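Local coordinates for protein Rbam17540 (Bacillus amyloliquefaciens, PDB 2YOY) that binds copper and probably acts as a lytic polysaccharide monooxygenase that cleaves cellulose oxidatively, at residues His154-Val159 against Ile173-Thr178. Sequence-based numbering, arbitrary orientation.
Sequences HIILGV and IDVNLT
His154 faces Val175 as a hydrogen-bonded antiparallel pair, His154 N to Val175 O at 3.0 Å and Val175 N to His154 O at 2.9 Å, both nearly straight. The ring carbon His154 CD2 lies 4.0 Å from the methyl Leu177 CD2, which approaches the ring obliquely, while ND1 is hydrogen-bonded to Thr108 OG1; a histidine thus serves an apolar neighbour and a polar one together. Ile155, on the other face, forms a non-hydrogen-bonded pair with Asp174, and their side chains run alongside each other. With CG1 anti to the carbonyl carbon (chi1 -67°), Ile155 CG1 lies 3.5 Å from Asp174 OD1, a buried carboxylate oxygen held by a hydrogen bond with Tyr153 OH and a salt bridge to Arg10. Ile155 also touches Gln73 and Trp112. An alanine here would probably open a gap beside this carboxylate and strip Gln73 and Trp112 of packing. Ile156 and Ile173 form a second hydrogen-bonded pair, its backbone bonds more bent than those of His154, and the branch methyl Ile156 CG2 packs 4.0 Å from Ile173 CD1; beta-branched residues suit such extended, buried positions. The two strands form a beta hairpin inside the immunoglobulin-like core typical of this family, flanked by strand 100-108 beside 154-162 and strand 81-83 beside 167-177.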
loop_
_atom_site.group_PDB
_atom_site.type_symbol
_atom_site.label_atom_id
_atom_site.label_comp_id
_atom_site.label_asym_id
_atom_site.label_seq_id
_atom_site.Cartn_x
_atom_site.Cartn_y
_atom_site.Cartn_z
ATOM N N HIS A 154 -5.766 1.808 11.648
ATOM C CA HIS A 154 -4.419 1.281 11.350
ATOM C C HIS A 154 -4.182 1.358 9.872
ATOM O O HIS A 154 -5.139 1.477 9.133
ATOM C CB HIS A 154 -4.180 -0.103 11.931
ATOM C CG HIS A 154 -4.054 -0.056 13.418
ATOM N ND1 HIS A 154 -2.901 0.368 14.046
ATOM C CD2 HIS A 154 -4.988 -0.181 14.393
ATOM C CE1 HIS A 154 -3.114 0.447 15.342
ATOM N NE2 HIS A 154 -4.374 0.136 15.579
ATOM N N ILE A 155 -2.904 1.274 9.464
ATOM C CA ILE A 155 -2.520 1.184 8.039
ATOM C C ILE A 155 -1.727 -0.087 7.841
ATOM O O ILE A 155 -0.812 -0.390 8.594
ATOM C CB ILE A 155 -1.759 2.440 7.598
ATOM C CG1 ILE A 155 -2.683 3.660 7.622
ATOM C CG2 ILE A 155 -1.124 2.251 6.241
ATOM C CD1 ILE A 155 -1.977 4.993 7.392
ATOM N N ILE A 156 -2.230 -0.925 6.942
ATOM C CA ILE A 156 -1.454 -2.015 6.404
ATOM C C ILE A 156 -0.721 -1.519 5.196
ATOM O O ILE A 156 -1.318 -1.037 4.229
ATOM C CB ILE A 156 -2.352 -3.230 6.130
ATOM C CG1 ILE A 156 -2.946 -3.679 7.489
ATOM C CG2 ILE A 156 -1.615 -4.379 5.382
ATOM C CD1 ILE A 156 -4.074 -4.691 7.335
ATOM N N LEU A 157 0.608 -1.689 5.220
ATOM C CA LEU A 157 1.441 -1.543 4.027
ATOM C C LEU A 157 1.781 -2.884 3.366
ATOM O O LEU A 157 2.447 -3.768 3.980
ATOM C CB LEU A 157 2.729 -0.872 4.415
ATOM C CG LEU A 157 3.802 -0.677 3.376
ATOM C CD1 LEU A 157 3.344 0.237 2.262
ATOM C CD2 LEU A 157 5.095 -0.117 4.018
ATOM N N GLY A 158 1.362 -3.055 2.108
ATOM C CA GLY A 158 1.923 -4.087 1.285
ATOM C C GLY A 158 2.977 -3.673 0.301
ATOM O O GLY A 158 2.801 -2.683 -0.400
ATOM N N VAL A 159 4.067 -4.439 0.257
ATOM C CA VAL A 159 5.175 -4.152 -0.626
ATOM C C VAL A 159 5.437 -5.336 -1.589
ATOM O O VAL A 159 5.561 -6.472 -1.164
ATOM C CB VAL A 159 6.430 -3.795 0.171
ATOM C CG1 VAL A 159 7.533 -3.311 -0.775
ATOM C CG2 VAL A 159 6.166 -2.699 1.223
ATOM N N ILE A 173 -2.935 0.639 2.904
ATOM C CA ILE A 173 -4.343 0.289 3.078
ATOM C C ILE A 173 -4.836 0.876 4.420
ATOM O O ILE A 173 -4.329 0.558 5.497
ATOM C CB ILE A 173 -4.567 -1.244 3.098
ATOM C CG1 ILE A 173 -3.947 -1.928 1.893
ATOM C CG2 ILE A 173 -6.044 -1.565 3.153
ATOM C CD1 ILE A 173 -3.712 -3.384 2.146
ATOM N N ASP A 174 -5.877 1.707 4.353
ATOM C CA ASP A 174 -6.464 2.291 5.573
ATOM C C ASP A 174 -7.562 1.372 6.125
ATOM O O ASP A 174 -8.496 1.012 5.408
ATOM C CB ASP A 174 -7.026 3.668 5.261
ATOM C CG ASP A 174 -5.971 4.611 4.723
ATOM O OD1 ASP A 174 -5.174 5.119 5.564
ATOM O OD2 ASP A 174 -5.904 4.836 3.473
ATOM N N VAL A 175 -7.415 0.957 7.367
ATOM C CA VAL A 175 -8.333 -0.014 7.938
ATOM C C VAL A 175 -8.831 0.432 9.305
ATOM O O VAL A 175 -8.173 1.160 10.068
ATOM C CB VAL A 175 -7.713 -1.455 8.035
ATOM C CG1 VAL A 175 -7.298 -1.951 6.635
ATOM C CG2 VAL A 175 -6.539 -1.477 9.019
ATOM N N ASN A 176 -10.045 -0.010 9.581
ATOM C CA ASN A 176 -10.577 0.064 10.925
ATOM C C ASN A 176 -10.566 -1.349 11.443
ATOM O O ASN A 176 -11.308 -2.215 10.957
ATOM C CB ASN A 176 -11.979 0.625 10.891
ATOM C CG ASN A 176 -12.620 0.631 12.261
ATOM O OD1 ASN A 176 -12.046 1.163 13.201
ATOM N ND2 ASN A 176 -13.780 0.039 12.381
ATOM N N LEU A 177 -9.713 -1.580 12.431
ATOM C CA LEU A 177 -9.467 -2.918 12.943
ATOM C C LEU A 177 -10.474 -3.269 14.004
ATOM O O LEU A 177 -10.577 -2.600 15.006
ATOM C CB LEU A 177 -8.038 -3.035 13.483
ATOM C CG LEU A 177 -7.239 -4.333 13.571
ATOM C CD1 LEU A 177 -7.668 -5.490 12.675
ATOM C CD2 LEU A 177 -5.760 -4.016 13.452
ATOM N N THR A 178 -11.158 -4.373 13.732
ATOM C CA THR A 178 -12.303 -4.965 14.458
ATOM C C THR A 178 -13.409 -4.000 14.844
ATOM O O THR A 178 -14.084 -3.464 13.935
ATOM C CB THR A 178 -11.827 -5.926 15.544
ATOM O OG1 THR A 178 -10.869 -6.827 14.944
ATOM C CG2 THR A 178 -13.005 -6.729 16.104
#